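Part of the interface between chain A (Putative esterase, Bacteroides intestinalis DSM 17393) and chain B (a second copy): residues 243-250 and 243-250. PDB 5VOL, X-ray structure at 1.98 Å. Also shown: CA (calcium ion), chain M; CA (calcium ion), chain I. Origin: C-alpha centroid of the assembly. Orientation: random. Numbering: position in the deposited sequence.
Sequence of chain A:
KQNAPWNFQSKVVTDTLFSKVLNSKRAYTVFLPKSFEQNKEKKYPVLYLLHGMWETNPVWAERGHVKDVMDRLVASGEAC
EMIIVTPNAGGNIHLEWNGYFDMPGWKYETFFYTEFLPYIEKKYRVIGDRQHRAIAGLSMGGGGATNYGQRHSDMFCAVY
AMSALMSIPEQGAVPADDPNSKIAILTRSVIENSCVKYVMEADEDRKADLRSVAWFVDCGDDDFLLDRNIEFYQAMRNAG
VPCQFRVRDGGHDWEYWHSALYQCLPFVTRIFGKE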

# COMPACT_ATOMS: atom_id res chain seq x y z
N CYS A 243 -11.67 -15.57 -9.59
CA CYS A 243 -12.19 -14.65 -8.59
C CYS A 243 -11.03 -14.16 -7.75
O CYS A 243 -10.21 -14.95 -7.33
CB CYS A 243 -13.22 -15.36 -7.71
SG CYS A 243 -14.09 -14.32 -6.51
N GLN A 244 -10.97 -12.85 -7.51
CA GLN A 244 -10.01 -12.30 -6.55
C GLN A 244 -10.64 -12.28 -5.16
O GLN A 244 -11.81 -11.89 -5.02
CB GLN A 244 -9.59 -10.88 -6.94
CG GLN A 244 -9.01 -10.80 -8.34
CD GLN A 244 -7.71 -11.56 -8.42
OE1 GLN A 244 -6.96 -11.61 -7.44
NE2 GLN A 244 -7.44 -12.17 -9.57
N PHE A 245 -9.87 -12.65 -4.15
CA PHE A 245 -10.32 -12.60 -2.74
C PHE A 245 -9.32 -11.78 -1.94
O PHE A 245 -8.12 -12.03 -2.03
CB PHE A 245 -10.44 -14.02 -2.17
CG PHE A 245 -11.09 -14.10 -0.78
CD1 PHE A 245 -12.14 -13.26 -0.43
CD2 PHE A 245 -10.66 -15.03 0.14
CE1 PHE A 245 -12.74 -13.36 0.83
CE2 PHE A 245 -11.26 -15.14 1.41
CZ PHE A 245 -12.30 -14.30 1.75
N ARG A 246 -9.79 -10.79 -1.19
CA ARG A 246 -8.94 -10.04 -0.27
C ARG A 246 -9.57 -10.01 1.12
O ARG A 246 -10.74 -9.70 1.26
CB ARG A 246 -8.71 -8.60 -0.74
CG ARG A 246 -8.19 -8.43 -2.17
CD ARG A 246 -6.69 -8.80 -2.35
NE ARG A 246 -6.36 -8.61 -3.76
CZ ARG A 246 -6.47 -9.56 -4.69
NH1 ARG A 246 -6.84 -10.80 -4.35
NH2 ARG A 246 -6.20 -9.29 -5.96
N VAL A 247 -8.78 -10.36 2.14
CA VAL A 247 -9.18 -10.15 3.52
C VAL A 247 -8.22 -9.13 4.09
O VAL A 247 -7.03 -9.42 4.32
CB VAL A 247 -9.17 -11.45 4.35
CG1 VAL A 247 -9.51 -11.15 5.82
CG2 VAL A 247 -10.15 -12.46 3.76
N ARG A 248 -8.71 -7.91 4.24
CA ARG A 248 -7.89 -6.83 4.78
C ARG A 248 -8.23 -6.63 6.25
O ARG A 248 -9.20 -7.19 6.74
CB ARG A 248 -8.10 -5.55 3.99
CG ARG A 248 -7.82 -5.72 2.51
CD ARG A 248 -8.05 -4.42 1.77
NE ARG A 248 -9.47 -4.07 1.60
CZ ARG A 248 -10.04 -2.95 2.05
NH1 ARG A 248 -9.34 -2.08 2.77
NH2 ARG A 248 -11.31 -2.71 1.79
N ASP A 249 -7.42 -5.84 6.95
CA ASP A 249 -7.71 -5.56 8.34
C ASP A 249 -9.04 -4.82 8.44
O ASP A 249 -9.29 -3.89 7.69
CB ASP A 249 -6.60 -4.70 8.97
CG ASP A 249 -6.81 -4.48 10.46
OD1 ASP A 249 -7.32 -5.40 11.13
OD2 ASP A 249 -6.47 -3.40 10.97
N GLY A 250 -9.89 -5.22 9.38
CA GLY A 250 -11.09 -4.44 9.61
C GLY A 250 -12.39 -5.18 9.73
O GLY A 250 -12.46 -6.41 9.64
CA CA M . -5.49 -13.60 -6.71
CA CA I . -7.96 -7.29 12.38
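Chain B 243-250: CQFRVRDG

Two calcium ions pin this contact, one at each end, and each draws ligands from both chains. The chain M ion is bound by A:Gln244 OE1 at 2.6 Å and B:Asp249 OD1 at 2.3 Å, the chain I ion by B:Gln244 OE1 at 2.5 Å and A:Asp249 OD1 at 2.4 Å; two waters and atoms from elsewhere in the structure complete each shell. Sharing a cation explains why two acceptors, A:Gln244 OE1 and B:Asp249 OD1, can approach to 3.3 Å without a hydrogen bond.

Chain B is extended, with strand geometry at B:Phe245 and B:Arg246 that gives way to loop from B:Val247 on; its phi/psi values at B:Phe245 and B:Arg246 (-132/128 and -128/131) closely repeat those of chain A. It runs against chain A, the CA 244-to-249 directions lying 154° apart. The register centres on B:Val247, whose CA is 4.6 Å from the CA of A:Val247. This is a single antiparallel bridge: A:Val247 N donates to B:Val247 O and B:Val247 N to A:Val247 O, each at 2.9 Å, with angles of 155° and 161°. Beside it, A:Arg246 CA makes a CA-H...O contact with B:Val247 O at 3.3 Å, reciprocated by B:Arg246 CA and A:Val247 O at the same distance.

B:Val247 points its CA-to-CB bond toward chain A. Its CG2 meets A:Val247 CG2 at 3.7 Å, and its CG1 lies 4.1 Å from A:Phe245 CD2, approaching that ring obliquely.

B:Arg246 folds back on its own chain, NH2 donating to B:Gln244 OE1 at 3.0 Å, so one oxygen serves both arginine and calcium. A:Asp249 lies over one face of its guanidinium; the salt bridge from B:Arg246 NH2 to A:Asp249 OD2 is long, 3.9 Å, and out of plane, hence purely electrostatic.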

# COMPACT_ATOMS: atom_id res chain seq x y z
N CYS B 243 -6.18 -12.39 16.94
CA CYS B 243 -5.32 -12.82 15.84
C CYS B 243 -5.59 -11.94 14.62
O CYS B 243 -6.74 -11.72 14.29
CB CYS B 243 -5.58 -14.30 15.52
SG CYS B 243 -4.53 -15.04 14.23
N GLN B 244 -4.54 -11.43 13.98
CA GLN B 244 -4.73 -10.72 12.71
C GLN B 244 -4.71 -11.73 11.56
O GLN B 244 -3.92 -12.67 11.57
CB GLN B 244 -3.64 -9.65 12.49
CG GLN B 244 -3.60 -8.58 13.58
CD GLN B 244 -4.89 -7.80 13.66
OE1 GLN B 244 -5.52 -7.51 12.64
NE2 GLN B 244 -5.32 -7.47 14.87
N PHE B 245 -5.58 -11.53 10.56
CA PHE B 245 -5.64 -12.41 9.40
C PHE B 245 -5.64 -11.53 8.15
O PHE B 245 -6.41 -10.57 8.08
CB PHE B 245 -6.90 -13.30 9.47
CG PHE B 245 -7.01 -14.33 8.35
CD1 PHE B 245 -5.90 -15.07 7.92
CD2 PHE B 245 -8.24 -14.60 7.77
CE1 PHE B 245 -6.02 -16.03 6.90
CE2 PHE B 245 -8.38 -15.56 6.75
CZ PHE B 245 -7.26 -16.28 6.32
N ARG B 246 -4.73 -11.82 7.22
CA ARG B 246 -4.65 -11.11 5.94
C ARG B 246 -4.64 -12.12 4.82
O ARG B 246 -3.89 -13.10 4.85
CB ARG B 246 -3.38 -10.23 5.84
CG ARG B 246 -3.20 -9.18 6.94
CD ARG B 246 -4.28 -8.09 6.99
NE ARG B 246 -3.98 -7.19 8.09
CZ ARG B 246 -4.48 -7.28 9.32
NH1 ARG B 246 -5.39 -8.21 9.61
NH2 ARG B 246 -4.09 -6.43 10.26
N VAL B 247 -5.50 -11.89 3.83
CA VAL B 247 -5.45 -12.67 2.60
C VAL B 247 -5.18 -11.64 1.52
O VAL B 247 -6.04 -10.82 1.20
CB VAL B 247 -6.77 -13.44 2.30
CG1 VAL B 247 -6.69 -14.13 0.92
CG2 VAL B 247 -7.06 -14.46 3.38
N ARG B 248 -3.94 -11.65 1.02
CA ARG B 248 -3.53 -10.73 -0.02
C ARG B 248 -3.52 -11.49 -1.34
O ARG B 248 -3.68 -12.70 -1.36
CB ARG B 248 -2.15 -10.13 0.28
CG ARG B 248 -2.08 -9.40 1.64
CD ARG B 248 -0.69 -8.81 1.90
NE ARG B 248 0.33 -9.80 2.25
CZ ARG B 248 1.43 -10.06 1.53
NH1 ARG B 248 1.66 -9.42 0.39
NH2 ARG B 248 2.33 -10.94 1.98
N ASP B 249 -3.37 -10.75 -2.43
CA ASP B 249 -3.23 -11.37 -3.74
C ASP B 249 -1.98 -12.24 -3.78
O ASP B 249 -0.92 -11.80 -3.35
CB ASP B 249 -3.15 -10.30 -4.83
CG ASP B 249 -3.23 -10.88 -6.24
OD1 ASP B 249 -3.86 -11.95 -6.42
OD2 ASP B 249 -2.70 -10.26 -7.17
N GLY B 250 -2.10 -13.46 -4.29
CA GLY B 250 -0.92 -14.22 -4.64
C GLY B 250 -0.96 -15.65 -4.19
O GLY B 250 -1.94 -16.12 -3.61
O HOH W 1 -7.40 -15.23 -7.59
O HOH W 2 -4.66 -13.80 -9.02
O HOH W 3 -8.23 -9.19 14.07
O HOH W 4 -7.96 -5.68 14.33